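Local coordinates for BF1531-like N-terminal domain-containing protein (Bacteroides fragilis, PDB 3SLR), which is the N-terminal part of a longer protein of unknown function, binds magnesium and may hydrolyse ester bonds through a HAD-type phosphatase domain, at residues A37-G42 with I205-T210; H87-K92 with S145-Q150; S177-R182 with Y363-Y368; T232-V237 with E244-G249; K266-R271 with N371-A376. One frame throughout, in Å; residues are numbered along the deposited sequence.

Interaction 1: A37-G42 with I205-T210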
# COMPACT_ATOMS: atom_id res chain seq x y z
N ALA A 37 -13.01 11.15 5.54
CA ALA A 37 -12.93 12.28 4.60
C ALA A 37 -11.80 13.24 4.98
O ALA A 37 -10.99 13.63 4.13
CB ALA A 37 -14.25 13.01 4.53
N THR A 38 -11.76 13.62 6.25
CA THR A 38 -10.71 14.50 6.74
C THR A 38 -9.33 13.88 6.51
O THR A 38 -8.42 14.53 6.01
CB THR A 38 -10.90 14.81 8.23
OG1 THR A 38 -12.11 15.56 8.40
CG2 THR A 38 -9.74 15.63 8.75
N ALA A 39 -9.20 12.61 6.87
CA ALA A 39 -7.93 11.90 6.71
C ALA A 39 -7.48 11.85 5.26
O ALA A 39 -6.33 12.12 4.96
CB ALA A 39 -8.03 10.50 7.29
N ILE A 40 -8.39 11.50 4.36
CA ILE A 40 -8.04 11.48 2.93
C ILE A 40 -7.63 12.86 2.40
O ILE A 40 -6.65 12.99 1.65
CB ILE A 40 -9.21 10.94 2.08
CG1 ILE A 40 -9.33 9.43 2.30
CG2 ILE A 40 -8.98 11.26 0.59
CD1 ILE A 40 -10.58 8.80 1.74
N LYS A 41 -8.37 13.88 2.80
CA LYS A 41 -8.10 15.24 2.33
C LYS A 41 -6.73 15.71 2.83
O LYS A 41 -5.91 16.21 2.06
CB LYS A 41 -9.22 16.18 2.77
CG LYS A 41 -9.03 17.62 2.29
CD LYS A 41 -10.29 18.44 2.56
CE LYS A 41 -10.15 19.85 2.03
NZ LYS A 41 -8.97 20.53 2.62
N GLY A 42 -6.47 15.52 4.12
CA GLY A 42 -5.19 15.89 4.71
C GLY A 42 -4.02 15.09 4.15
O GLY A 42 -2.95 15.64 3.90
N ILE A 205 -3.74 4.80 8.19
CA ILE A 205 -3.29 3.72 7.33
C ILE A 205 -4.13 3.68 6.06
O ILE A 205 -3.60 3.59 4.96
CB ILE A 205 -3.37 2.35 8.04
CG1 ILE A 205 -2.37 2.30 9.19
CG2 ILE A 205 -3.12 1.24 7.03
CD1 ILE A 205 -2.54 1.10 10.14
N ILE A 206 -5.44 3.76 6.21
CA ILE A 206 -6.32 3.73 5.06
C ILE A 206 -6.19 4.99 4.17
O ILE A 206 -6.19 4.89 2.95
CB ILE A 206 -7.80 3.48 5.46
CG1 ILE A 206 -7.93 2.14 6.19
CG2 ILE A 206 -8.70 3.55 4.24
CD1 ILE A 206 -7.07 1.04 5.60
N SER A 207 -6.05 6.16 4.78
CA SER A 207 -5.89 7.37 3.97
C SER A 207 -4.60 7.29 3.16
O SER A 207 -4.56 7.68 1.99
CB SER A 207 -5.96 8.66 4.80
OG SER A 207 -5.01 8.68 5.86
N SER A 208 -3.54 6.80 3.78
CA SER A 208 -2.25 6.73 3.09
C SER A 208 -2.35 5.78 1.90
O SER A 208 -1.91 6.10 0.80
CB SER A 208 -1.14 6.32 4.06
OG SER A 208 0.12 6.33 3.41
N ARG A 209 -2.95 4.62 2.12
CA ARG A 209 -3.12 3.63 1.05
C ARG A 209 -4.08 4.09 -0.04
O ARG A 209 -3.99 3.63 -1.19
CB ARG A 209 -3.61 2.30 1.65
CG ARG A 209 -2.55 1.58 2.50
CD ARG A 209 -1.42 1.02 1.65
NE ARG A 209 -1.93 0.07 0.67
CZ ARG A 209 -1.79 -1.25 0.75
NH1 ARG A 209 -1.13 -1.81 1.76
NH2 ARG A 209 -2.32 -2.02 -0.20
N THR A 210 -5.00 4.99 0.30
CA THR A 210 -5.92 5.54 -0.69
C THR A 210 -5.19 6.57 -1.54
O THR A 210 -5.29 6.56 -2.76
CB THR A 210 -7.14 6.18 -0.00
OG1 THR A 210 -7.77 5.19 0.81
CG2 THR A 210 -8.14 6.71 -1.02
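I40 and S207 mark the closest backbone approach, with their CA atoms 4.8 Å apart, where the short helix axes of A37-G42 and I205-T210 pass at 8.6 Å with a crossing angle of -46°. Small residues allow this. S207 CB sits 3.5 Å from the carbonyl O of A39 and 3.7 Å from A39 CB. I40 fills the flank. Its CG1 lies 4.3 Å from S207 CB, and the extended chain (chi2 169°) carries its CD1 one turn on, to 4.2 Å from T210 CG2. T210 thus offers its methyl to the contact. Its OG1 turns back to I206 O at 2.7 Å and also bonds Y126 OH. The backbone N and OG1 of T210 reach I206 O from opposite faces of its plane. S207 OG has P204 O and, across the helix pair, E43 OE1 in hydrogen-bonding reach, and its one proton is probably shared between them. L9 of helix 6-12 covers A39 and S207, and L53 of strand 50-55 touches I40. Helix 34-46 is the beta-alpha-beta crossover between parallel strands 22-29 and 50-55. Helix 203-217 packs against it in the N-terminal FkbH domain. No hydrogen bond joins the two segments themselves. They are held by van der Waals contact, and both buried hydroxyls have polar partners. The S207-E43 pair adds a polar tie just beyond.

Interaction 2: H87-K92 with S145-Q150; sequences HKLLEK and SSFTYQ
This is a buried apolar contact in which L89 and L90 of helix 86-94 receive the ring of F147, in the first turn of helix 147-164. The main element is a CH-pi interaction. L90 CD1 stands over the centre of one ring face, 3.4 Å from the centroid and 15° off the normal. It is also close to one ring atom, with F147 CD2 at 3.3 Å. The far end of the ring runs in against the helix backbone, where F147 CE1 is 3.4 Å from L90 CA. F147 gets there with CG anti to its backbone N (chi1 -170°). L89 comes in beside it, its CG 3.9 Å from F147 CE1. Both helices belong to the N-terminal FkbH domain, with its five-stranded parallel sheet. Helix 86-94 follows strand 79-83, and helix 147-164 comes after strand 122-126. L104 of helix 104-118 touches both L89 and F147, while L151 and L154 also pack on L89. The start of helix 147-164 is fixed by an N-cap: S146 OG accepts from Y149 N at 3.1 Å. A140 O and V143 O share or compete for the proton of S146 OG. Just before it, S145 O bonds NE2 of H93, on the same helix as L90.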
# COMPACT_ATOMS: atom_id res chain seq x y z
N HIS A 87 -18.85 -5.13 7.56
CA HIS A 87 -19.78 -5.10 8.67
C HIS A 87 -21.24 -4.92 8.25
O HIS A 87 -22.14 -5.60 8.75
CB HIS A 87 -19.38 -4.01 9.67
CG HIS A 87 -19.97 -4.20 11.03
ND1 HIS A 87 -19.27 -4.77 12.07
CD2 HIS A 87 -21.21 -3.93 11.51
CE1 HIS A 87 -20.05 -4.84 13.14
NE2 HIS A 87 -21.22 -4.32 12.83
N LYS A 88 -21.47 -3.99 7.33
CA LYS A 88 -22.82 -3.70 6.87
C LYS A 88 -23.33 -4.78 5.92
O LYS A 88 -24.53 -5.09 5.90
CB LYS A 88 -22.90 -2.30 6.24
CG LYS A 88 -22.66 -1.17 7.24
CD LYS A 88 -23.77 -1.10 8.31
CE LYS A 88 -23.42 -0.08 9.40
NZ LYS A 88 -24.55 0.10 10.37
N LEU A 89 -22.42 -5.38 5.15
CA LEU A 89 -22.78 -6.47 4.26
C LEU A 89 -23.17 -7.70 5.09
O LEU A 89 -24.08 -8.45 4.72
CB LEU A 89 -21.63 -6.81 3.30
CG LEU A 89 -21.92 -7.88 2.23
CD1 LEU A 89 -22.93 -7.36 1.21
CD2 LEU A 89 -20.65 -8.32 1.53
N LEU A 90 -22.47 -7.91 6.20
CA LEU A 90 -22.77 -8.98 7.14
C LEU A 90 -24.20 -8.83 7.66
O LEU A 90 -24.96 -9.80 7.72
CB LEU A 90 -21.79 -8.93 8.32
CG LEU A 90 -21.83 -10.09 9.32
CD1 LEU A 90 -21.31 -11.34 8.67
CD2 LEU A 90 -20.97 -9.73 10.55
N GLU A 91 -24.59 -7.60 8.01
CA GLU A 91 -25.96 -7.36 8.44
C GLU A 91 -26.95 -7.65 7.31
O GLU A 91 -27.98 -8.30 7.53
CB GLU A 91 -26.15 -5.94 8.96
CG GLU A 91 -27.61 -5.65 9.26
CD GLU A 91 -27.84 -4.40 10.08
OE1 GLU A 91 -27.20 -3.38 9.79
OE2 GLU A 91 -28.67 -4.45 11.01
N LYS A 92 -26.66 -7.17 6.11
CA LYS A 92 -27.52 -7.41 4.95
C LYS A 92 -27.77 -8.90 4.74
O LYS A 92 -28.90 -9.34 4.57
CB LYS A 92 -26.89 -6.77 3.71
CG LYS A 92 -27.71 -6.89 2.44
CD LYS A 92 -27.04 -6.09 1.31
CE LYS A 92 -27.91 -6.03 0.06
NZ LYS A 92 -28.31 -7.39 -0.36
N SER A 145 -24.29 -20.55 0.75
CA SER A 145 -25.04 -19.40 1.24
C SER A 145 -24.37 -18.75 2.46
O SER A 145 -24.86 -17.74 2.96
CB SER A 145 -26.47 -19.80 1.59
OG SER A 145 -26.46 -20.76 2.64
N SER A 146 -23.28 -19.34 2.96
CA SER A 146 -22.63 -18.81 4.16
C SER A 146 -21.97 -17.47 3.86
O SER A 146 -21.62 -17.19 2.70
CB SER A 146 -21.59 -19.79 4.72
OG SER A 146 -20.41 -19.81 3.93
N PHE A 147 -21.79 -16.64 4.89
CA PHE A 147 -21.17 -15.34 4.68
C PHE A 147 -19.72 -15.52 4.26
O PHE A 147 -19.23 -14.78 3.41
CB PHE A 147 -21.25 -14.45 5.93
CG PHE A 147 -20.81 -13.02 5.68
CD1 PHE A 147 -21.63 -12.15 4.97
CD2 PHE A 147 -19.59 -12.55 6.15
CE1 PHE A 147 -21.24 -10.83 4.74
CE2 PHE A 147 -19.19 -11.24 5.92
CZ PHE A 147 -20.02 -10.37 5.23
N THR A 148 -19.03 -16.48 4.86
CA THR A 148 -17.63 -16.74 4.51
C THR A 148 -17.45 -17.13 3.05
O THR A 148 -16.56 -16.61 2.37
CB THR A 148 -17.03 -17.79 5.44
OG1 THR A 148 -16.72 -17.18 6.70
CG2 THR A 148 -15.75 -18.37 4.85
N TYR A 149 -18.31 -18.01 2.55
CA TYR A 149 -18.26 -18.36 1.13
C TYR A 149 -18.56 -17.16 0.21
O TYR A 149 -17.81 -16.88 -0.72
CB TYR A 149 -19.16 -19.54 0.78
CG TYR A 149 -18.95 -19.97 -0.65
CD1 TYR A 149 -17.90 -20.83 -0.99
CD2 TYR A 149 -19.74 -19.48 -1.67
CE1 TYR A 149 -17.68 -21.21 -2.31
CE2 TYR A 149 -19.55 -19.87 -2.99
CZ TYR A 149 -18.51 -20.73 -3.31
OH TYR A 149 -18.29 -21.11 -4.62
N GLN A 150 -19.66 -16.46 0.48
CA GLN A 150 -20.05 -15.32 -0.34
C GLN A 150 -18.98 -14.23 -0.37
O GLN A 150 -18.72 -13.64 -1.42
CB GLN A 150 -21.40 -14.76 0.12
CG GLN A 150 -22.54 -15.71 -0.22
CD GLN A 150 -22.73 -15.86 -1.72
OE1 GLN A 150 -22.74 -14.86 -2.46
NE2 GLN A 150 -22.85 -17.10 -2.19

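Interaction 3: S177-R182 with Y363-Y368; sequences SAKYGR and YLEYLY
K179 leaves its helix with CG anti to the backbone N (chi1 175°), stays extended, and bends only at the last torsion (chi4 61°), while E365 folds over at chi2 (-74°) to meet it. The result is a salt bridge at the surface between two parts of the fold. K179 lies in the last turn of helix 173-180 of the N-terminal FkbH domain. E365 is on helix 363-368, which packs through L364 and L367 on F261 and W264 of helix 255-270, in the phosphatase-like half. E365 OE1 accepts from K179 NZ at 2.8 Å on its anti lone pair, the one away from the other carboxylate oxygen. The two side chains run antiparallel past one another. K179 NZ also makes a weak hydrogen bond, 3.4 Å, to the backbone O of E365. The ammonium group therefore faces two oxygens of one residue. The charges should offset each other, though solvent probably weakens their attraction. Behind K179 the helix stops at G181, whose positive phi turns the chain; G181 is also the N-cap of helix 182-185. T369, next in the chain after Y368, touches both K179 and Y180. The aliphatic part of the lysine makes the remaining contact: K179 CD lies 4.4 Å from Y368 CB.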
# COMPACT_ATOMS: atom_id res chain seq x y z
N SER A 177 -5.82 -5.31 6.43
CA SER A 177 -6.42 -5.79 7.67
C SER A 177 -5.87 -7.15 8.10
O SER A 177 -5.78 -7.45 9.29
CB SER A 177 -7.94 -5.84 7.53
OG SER A 177 -8.49 -4.55 7.33
N ALA A 178 -5.52 -7.99 7.13
CA ALA A 178 -4.94 -9.31 7.45
C ALA A 178 -3.68 -9.16 8.29
O ALA A 178 -3.39 -9.99 9.14
CB ALA A 178 -4.66 -10.13 6.19
N LYS A 179 -2.91 -8.10 8.05
CA LYS A 179 -1.70 -7.87 8.83
C LYS A 179 -1.99 -7.35 10.24
O LYS A 179 -1.53 -7.91 11.22
CB LYS A 179 -0.76 -6.88 8.10
CG LYS A 179 0.48 -6.50 8.92
CD LYS A 179 1.47 -5.66 8.11
CE LYS A 179 2.48 -4.96 9.03
NZ LYS A 179 3.30 -5.88 9.84
N TYR A 180 -2.77 -6.27 10.33
CA TYR A 180 -3.02 -5.64 11.62
C TYR A 180 -4.08 -6.37 12.45
O TYR A 180 -4.03 -6.34 13.68
CB TYR A 180 -3.48 -4.19 11.42
CG TYR A 180 -2.40 -3.30 10.84
CD1 TYR A 180 -2.31 -3.10 9.46
CD2 TYR A 180 -1.46 -2.69 11.66
CE1 TYR A 180 -1.32 -2.29 8.93
CE2 TYR A 180 -0.47 -1.88 11.14
CZ TYR A 180 -0.40 -1.68 9.77
OH TYR A 180 0.59 -0.87 9.26
N GLY A 181 -5.03 -6.98 11.77
CA GLY A 181 -6.12 -7.68 12.44
C GLY A 181 -7.31 -6.79 12.72
O GLY A 181 -7.16 -5.61 13.04
N ARG A 182 -8.51 -7.35 12.63
CA ARG A 182 -9.72 -6.61 12.94
C ARG A 182 -9.70 -6.11 14.38
O ARG A 182 -10.23 -5.05 14.68
CB ARG A 182 -10.96 -7.45 12.65
CG ARG A 182 -12.28 -6.67 12.83
CD ARG A 182 -13.49 -7.45 12.34
NE ARG A 182 -13.81 -8.60 13.18
CZ ARG A 182 -13.46 -9.85 12.93
NH1 ARG A 182 -12.76 -10.16 11.84
NH2 ARG A 182 -13.81 -10.82 13.78
N TYR A 363 12.53 -6.36 9.16
CA TYR A 363 12.60 -5.43 8.03
C TYR A 363 11.37 -5.55 7.14
O TYR A 363 10.73 -4.56 6.80
CB TYR A 363 13.81 -5.72 7.14
CG TYR A 363 15.17 -5.30 7.67
CD1 TYR A 363 15.30 -4.61 8.86
CD2 TYR A 363 16.33 -5.60 6.95
CE1 TYR A 363 16.56 -4.23 9.32
CE2 TYR A 363 17.58 -5.24 7.40
CZ TYR A 363 17.69 -4.55 8.59
OH TYR A 363 18.94 -4.18 9.03
N LEU A 364 11.07 -6.77 6.72
CA LEU A 364 10.09 -6.94 5.66
C LEU A 364 8.69 -6.55 6.15
O LEU A 364 7.98 -5.81 5.47
CB LEU A 364 10.13 -8.36 5.11
CG LEU A 364 9.53 -8.57 3.73
CD1 LEU A 364 10.12 -7.58 2.72
CD2 LEU A 364 9.76 -10.01 3.27
N GLU A 365 8.30 -7.04 7.32
CA GLU A 365 6.99 -6.70 7.85
C GLU A 365 6.85 -5.19 8.03
O GLU A 365 5.78 -4.63 7.80
CB GLU A 365 6.72 -7.43 9.17
CG GLU A 365 6.40 -8.93 9.01
CD GLU A 365 4.99 -9.18 8.46
OE1 GLU A 365 4.13 -8.26 8.51
OE2 GLU A 365 4.75 -10.29 7.94
N TYR A 366 7.94 -4.53 8.41
CA TYR A 366 7.93 -3.07 8.50
C TYR A 366 7.73 -2.42 7.12
O TYR A 366 6.90 -1.53 6.96
CB TYR A 366 9.21 -2.54 9.16
CG TYR A 366 9.37 -1.06 8.96
CD1 TYR A 366 8.55 -0.16 9.64
CD2 TYR A 366 10.31 -0.55 8.07
CE1 TYR A 366 8.67 1.22 9.45
CE2 TYR A 366 10.44 0.82 7.88
CZ TYR A 366 9.62 1.69 8.58
OH TYR A 366 9.76 3.05 8.37
N LEU A 367 8.48 -2.88 6.12
CA LEU A 367 8.35 -2.34 4.77
C LEU A 367 6.92 -2.52 4.25
O LEU A 367 6.40 -1.67 3.52
CB LEU A 367 9.37 -2.96 3.83
CG LEU A 367 10.83 -2.62 4.14
CD1 LEU A 367 11.77 -3.45 3.28
CD2 LEU A 367 11.10 -1.11 3.95
N TYR A 368 6.28 -3.62 4.64
CA TYR A 368 4.89 -3.84 4.25
C TYR A 368 3.97 -2.71 4.71
O TYR A 368 2.98 -2.43 4.04
CB TYR A 368 4.36 -5.16 4.81
CG TYR A 368 4.92 -6.43 4.20
CD1 TYR A 368 5.59 -6.44 2.99
CD2 TYR A 368 4.73 -7.66 4.85
CE1 TYR A 368 6.11 -7.64 2.45
CE2 TYR A 368 5.23 -8.84 4.32
CZ TYR A 368 5.90 -8.83 3.12
OH TYR A 368 6.39 -10.03 2.60

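Interaction 4: T232-V237 with E244-G249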
# COMPACT_ATOMS: atom_id res chain seq x y z
N THR A 232 22.19 -5.13 5.45
CA THR A 232 20.95 -4.73 4.80
C THR A 232 20.43 -5.88 3.95
O THR A 232 19.31 -6.36 4.19
CB THR A 232 21.13 -3.42 3.98
OG1 THR A 232 21.47 -2.36 4.87
CG2 THR A 232 19.84 -3.03 3.28
N ILE A 233 21.22 -6.37 2.99
CA ILE A 233 20.82 -7.55 2.22
C ILE A 233 21.51 -8.86 2.64
O ILE A 233 21.16 -9.93 2.15
CB ILE A 233 20.91 -7.35 0.69
CG1 ILE A 233 22.38 -7.28 0.23
CG2 ILE A 233 20.13 -6.10 0.28
CD1 ILE A 233 22.55 -7.50 -1.27
N TRP A 234 22.50 -8.78 3.51
CA TRP A 234 23.10 -9.96 4.12
C TRP A 234 23.56 -9.59 5.52
O TRP A 234 23.78 -8.42 5.81
CB TRP A 234 24.28 -10.54 3.30
CG TRP A 234 25.45 -9.59 3.05
CD1 TRP A 234 26.22 -8.96 3.99
CD2 TRP A 234 25.97 -9.19 1.77
NE1 TRP A 234 27.19 -8.18 3.37
CE2 TRP A 234 27.05 -8.31 2.01
CE3 TRP A 234 25.62 -9.48 0.44
CZ2 TRP A 234 27.78 -7.72 0.97
CZ3 TRP A 234 26.35 -8.90 -0.58
CH2 TRP A 234 27.42 -8.03 -0.31
N GLY A 235 23.68 -10.57 6.41
CA GLY A 235 24.17 -10.30 7.74
C GLY A 235 25.69 -10.24 7.74
O GLY A 235 26.35 -10.98 7.01
N GLY A 236 26.25 -9.36 8.55
CA GLY A 236 27.69 -9.28 8.67
C GLY A 236 28.31 -8.22 7.79
O GLY A 236 27.62 -7.51 7.06
N VAL A 237 29.63 -8.11 7.86
CA VAL A 237 30.35 -7.07 7.14
C VAL A 237 31.34 -7.77 6.23
O VAL A 237 32.26 -8.44 6.71
CB VAL A 237 31.06 -6.11 8.11
CG1 VAL A 237 31.90 -5.09 7.34
CG2 VAL A 237 30.02 -5.40 8.99
N GLU A 244 32.53 -15.57 1.81
CA GLU A 244 31.93 -16.86 2.12
C GLU A 244 31.13 -16.84 3.42
O GLU A 244 30.29 -17.71 3.66
CB GLU A 244 32.98 -17.98 2.15
CG GLU A 244 34.22 -17.68 2.93
CD GLU A 244 35.29 -17.02 2.08
OE1 GLU A 244 36.09 -17.74 1.44
OE2 GLU A 244 35.35 -15.78 2.06
N ASN A 245 31.36 -15.82 4.24
CA ASN A 245 30.83 -15.81 5.60
C ASN A 245 29.66 -14.85 5.89
O ASN A 245 29.20 -14.76 7.02
CB ASN A 245 31.97 -15.60 6.59
CG ASN A 245 33.00 -16.72 6.52
OD1 ASN A 245 32.64 -17.90 6.43
ND2 ASN A 245 34.28 -16.37 6.52
N ILE A 246 29.19 -14.13 4.87
CA ILE A 246 28.01 -13.28 5.06
C ILE A 246 26.81 -14.16 5.44
O ILE A 246 26.72 -15.32 5.04
CB ILE A 246 27.68 -12.47 3.80
CG1 ILE A 246 27.51 -13.43 2.60
CG2 ILE A 246 28.74 -11.42 3.56
CD1 ILE A 246 26.89 -12.80 1.39
N GLN A 247 25.88 -13.60 6.20
CA GLN A 247 24.73 -14.36 6.68
C GLN A 247 23.57 -14.33 5.69
O GLN A 247 22.88 -13.32 5.57
CB GLN A 247 24.30 -13.85 8.05
CG GLN A 247 25.40 -13.94 9.09
CD GLN A 247 25.30 -12.86 10.14
OE1 GLN A 247 24.24 -12.27 10.34
NE2 GLN A 247 26.42 -12.57 10.81
N VAL A 248 23.38 -15.43 4.98
CA VAL A 248 22.32 -15.56 3.99
C VAL A 248 22.12 -17.05 3.73
O VAL A 248 23.08 -17.82 3.73
CB VAL A 248 22.69 -14.83 2.67
CG1 VAL A 248 23.90 -15.50 2.01
CG2 VAL A 248 21.50 -14.78 1.73
N GLY A 249 20.87 -17.47 3.52
CA GLY A 249 20.60 -18.86 3.22
C GLY A 249 19.67 -19.52 4.22
O GLY A 249 19.44 -19.00 5.31
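I246 lies obliquely across one face of the W234 indole. I246 CG2 makes a CH-pi contact with the five-membered ring, 3.6 Å from its centroid and 12° off the normal. I246 CD1 reaches the six-membered part, 3.7 Å from W234 CE3. In I246, CG1 lies between the backbone N and the carbonyl carbon (chi1 55°), so both branches can lie against the indole. The ring is also held by its polar edge, since W234 NE1 bonds OD1 of D230, a magnesium ligand. W234 is thus a second-shell residue of the metal site. Beside this CH-pi contact, G235 and Q247 form a single antiparallel bridge, a hydrogen-bonded pair. G235 N to Q247 O is 3.0 Å and nearly straight at 177°; Q247 N to G235 O is 2.8 Å. The extended Q247 side chain, in one of its two conformers, lies alongside G235. The first loop begins at T232, probably the last residue of a HAD-type DxDx(T/V) motif that includes the magnesium ligands D228 and D230. The loops probably form the squiggle and flap region. They bracket helix 238-241. W234 and I246 both pack on P289 of helix 283-292, and V248 touches T259 of helix 255-270.

Interaction 5: K266-R271 with N371-A376; sequences KKLKNR and NLFETA
Two polar links tie R271 to residues 371-376. R271 NH1 gives a hydrogen bond to F373 O at 2.9 Å, bent to 136°. R271 NH1 lies in the carbonyl plane of F373, on a lone pair of the oxygen, and that oxygen is near the guanidinium plane. R271 NH2 gives a second bond to a water at 3.2 Å. This water also lies within hydrogen-bonding distance of E374 O, 3.1 Å, and probably donates to it. The guanidinium is thus gripped at two of its nitrogens, which should limit its rotation. Packing on the same group comes from T375. Its CG2 lies over one guanidinium face, and its CB is 3.6 Å from R271 NH2. The apolar part is L268 on F373. L268 CD2 stands over a ring face, 4.0 Å from the centroid and 26° off the normal, while L268 CD1 is 3.7 Å from F373 CE2. The F373 ring is turned 85° from the guanidinium plane. N371 to E374 form a type I beta turn, and N371 ND2 bonds E374 OE1 at 3.0 Å. N371 ND2 also bonds D212 of helix 203-217. F373 reaches L225 of strand 224-227 and V332 of strand 331-334. The last part of this construct is thereby laid against helix 255-270 and the parallel sheet of an alpha/beta, HAD-type phosphatase domain.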
# COMPACT_ATOMS: atom_id res chain seq x y z
N LYS A 266 13.94 -9.27 -5.32
CA LYS A 266 13.88 -9.97 -6.59
C LYS A 266 12.53 -9.78 -7.27
O LYS A 266 12.47 -9.59 -8.49
CB LYS A 266 14.15 -11.47 -6.37
CG LYS A 266 14.08 -12.31 -7.64
CD LYS A 266 14.44 -13.77 -7.35
CE LYS A 266 14.80 -14.53 -8.62
NZ LYS A 266 13.67 -15.37 -9.09
N LYS A 267 11.44 -9.84 -6.50
CA LYS A 267 10.12 -9.58 -7.08
C LYS A 267 10.00 -8.15 -7.64
O LYS A 267 9.40 -7.94 -8.69
CB LYS A 267 9.00 -9.87 -6.08
CG LYS A 267 8.75 -11.36 -5.86
CD LYS A 267 7.56 -11.59 -4.91
CE LYS A 267 7.88 -11.20 -3.47
NZ LYS A 267 6.73 -11.54 -2.54
N LEU A 268 10.55 -7.18 -6.92
CA LEU A 268 10.56 -5.80 -7.41
C LEU A 268 11.31 -5.70 -8.74
O LEU A 268 10.81 -5.12 -9.71
CB LEU A 268 11.20 -4.86 -6.38
CG LEU A 268 10.40 -4.69 -5.09
CD1 LEU A 268 11.22 -3.92 -4.06
CD2 LEU A 268 9.04 -4.02 -5.36
N LYS A 269 12.50 -6.28 -8.79
CA LYS A 269 13.29 -6.24 -10.01
C LYS A 269 12.48 -6.87 -11.14
O LYS A 269 12.38 -6.33 -12.25
CB LYS A 269 14.62 -6.98 -9.80
CG LYS A 269 15.61 -6.90 -10.96
CD LYS A 269 15.31 -7.93 -12.05
CE LYS A 269 16.24 -7.76 -13.26
NZ LYS A 269 16.17 -6.39 -13.82
N ASN A 270 11.86 -8.01 -10.85
CA ASN A 270 11.09 -8.72 -11.87
C ASN A 270 9.84 -7.97 -12.38
O ASN A 270 9.31 -8.30 -13.45
CB ASN A 270 10.73 -10.14 -11.40
CG ASN A 270 11.93 -11.09 -11.45
OD1 ASN A 270 12.87 -10.87 -12.20
ND2 ASN A 270 11.88 -12.16 -10.65
N ARG A 271 9.37 -6.96 -11.64
CA ARG A 271 8.26 -6.14 -12.11
C ARG A 271 8.71 -4.77 -12.64
O ARG A 271 7.90 -3.87 -12.82
CB ARG A 271 7.14 -5.98 -11.06
CG ARG A 271 7.55 -5.29 -9.76
CD ARG A 271 6.45 -4.36 -9.23
NE ARG A 271 6.36 -3.13 -10.01
CZ ARG A 271 5.91 -1.97 -9.55
NH1 ARG A 271 5.49 -1.87 -8.29
NH2 ARG A 271 5.86 -0.91 -10.33
N ASN A 371 3.87 0.49 2.06
CA ASN A 371 3.37 0.36 0.68
C ASN A 371 4.17 1.21 -0.30
O ASN A 371 3.64 2.11 -0.94
CB ASN A 371 1.89 0.76 0.62
CG ASN A 371 1.23 0.34 -0.68
OD1 ASN A 371 1.39 -0.80 -1.13
ND2 ASN A 371 0.48 1.26 -1.29
N LEU A 372 5.46 0.93 -0.42
CA LEU A 372 6.37 1.82 -1.13
C LEU A 372 6.17 1.82 -2.65
O LEU A 372 6.50 2.80 -3.33
CB LEU A 372 7.82 1.42 -0.83
CG LEU A 372 8.28 1.61 0.62
CD1 LEU A 372 9.51 0.76 0.92
CD2 LEU A 372 8.55 3.06 0.91
N PHE A 373 5.65 0.72 -3.18
CA PHE A 373 5.65 0.51 -4.62
C PHE A 373 4.28 0.38 -5.27
O PHE A 373 4.12 -0.35 -6.25
CB PHE A 373 6.57 -0.66 -4.97
CG PHE A 373 8.02 -0.38 -4.69
CD1 PHE A 373 8.77 0.39 -5.57
CD2 PHE A 373 8.62 -0.84 -3.54
CE1 PHE A 373 10.11 0.68 -5.31
CE2 PHE A 373 9.96 -0.56 -3.27
CZ PHE A 373 10.71 0.19 -4.15
N GLU A 374 3.31 1.13 -4.75
CA GLU A 374 2.04 1.29 -5.44
C GLU A 374 2.31 1.69 -6.87
O GLU A 374 3.24 2.45 -7.13
CB GLU A 374 1.20 2.39 -4.79
CG GLU A 374 -0.24 2.42 -5.29
CD GLU A 374 -0.99 1.13 -4.94
OE1 GLU A 374 -1.11 0.80 -3.74
OE2 GLU A 374 -1.46 0.44 -5.87
N THR A 375 1.51 1.19 -7.79
CA THR A 375 1.68 1.58 -9.18
C THR A 375 0.33 1.68 -9.88
O THR A 375 -0.70 1.34 -9.30
CB THR A 375 2.64 0.61 -9.92
OG1 THR A 375 2.97 1.15 -11.20
CG2 THR A 375 2.01 -0.76 -10.07
N ALA A 376 0.33 2.17 -11.12
CA ALA A 376 -0.92 2.27 -11.87
C ALA A 376 -0.80 1.75 -13.31
O ALA A 376 -1.68 1.99 -14.14
CB ALA A 376 -1.45 3.70 -11.85
O HOH W 1 5.98 1.54 -8.30

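Overall arrangement
From the N terminus, interaction 1 opens on helix 34-46 and closes on helix 203-217. Interaction 2 is nested inside that loop, and both belong to the FkbH domain. Interaction 3 opens at 177-182, before interaction 1 closes, so the two cross; they touch where I205 meets Y180. Its long loop ends at 363-368 and joins the FkbH domain to the phosphatase-like part. Interaction 4 is a short loop nested within it, touching it through T232 and Y363. Interaction 5 opens on helix 255-270 and crosses interaction 3. Its second segment meets L367 through L372 and R209 through N371. Interactions 2 and 4 are about 48 Å apart between centres.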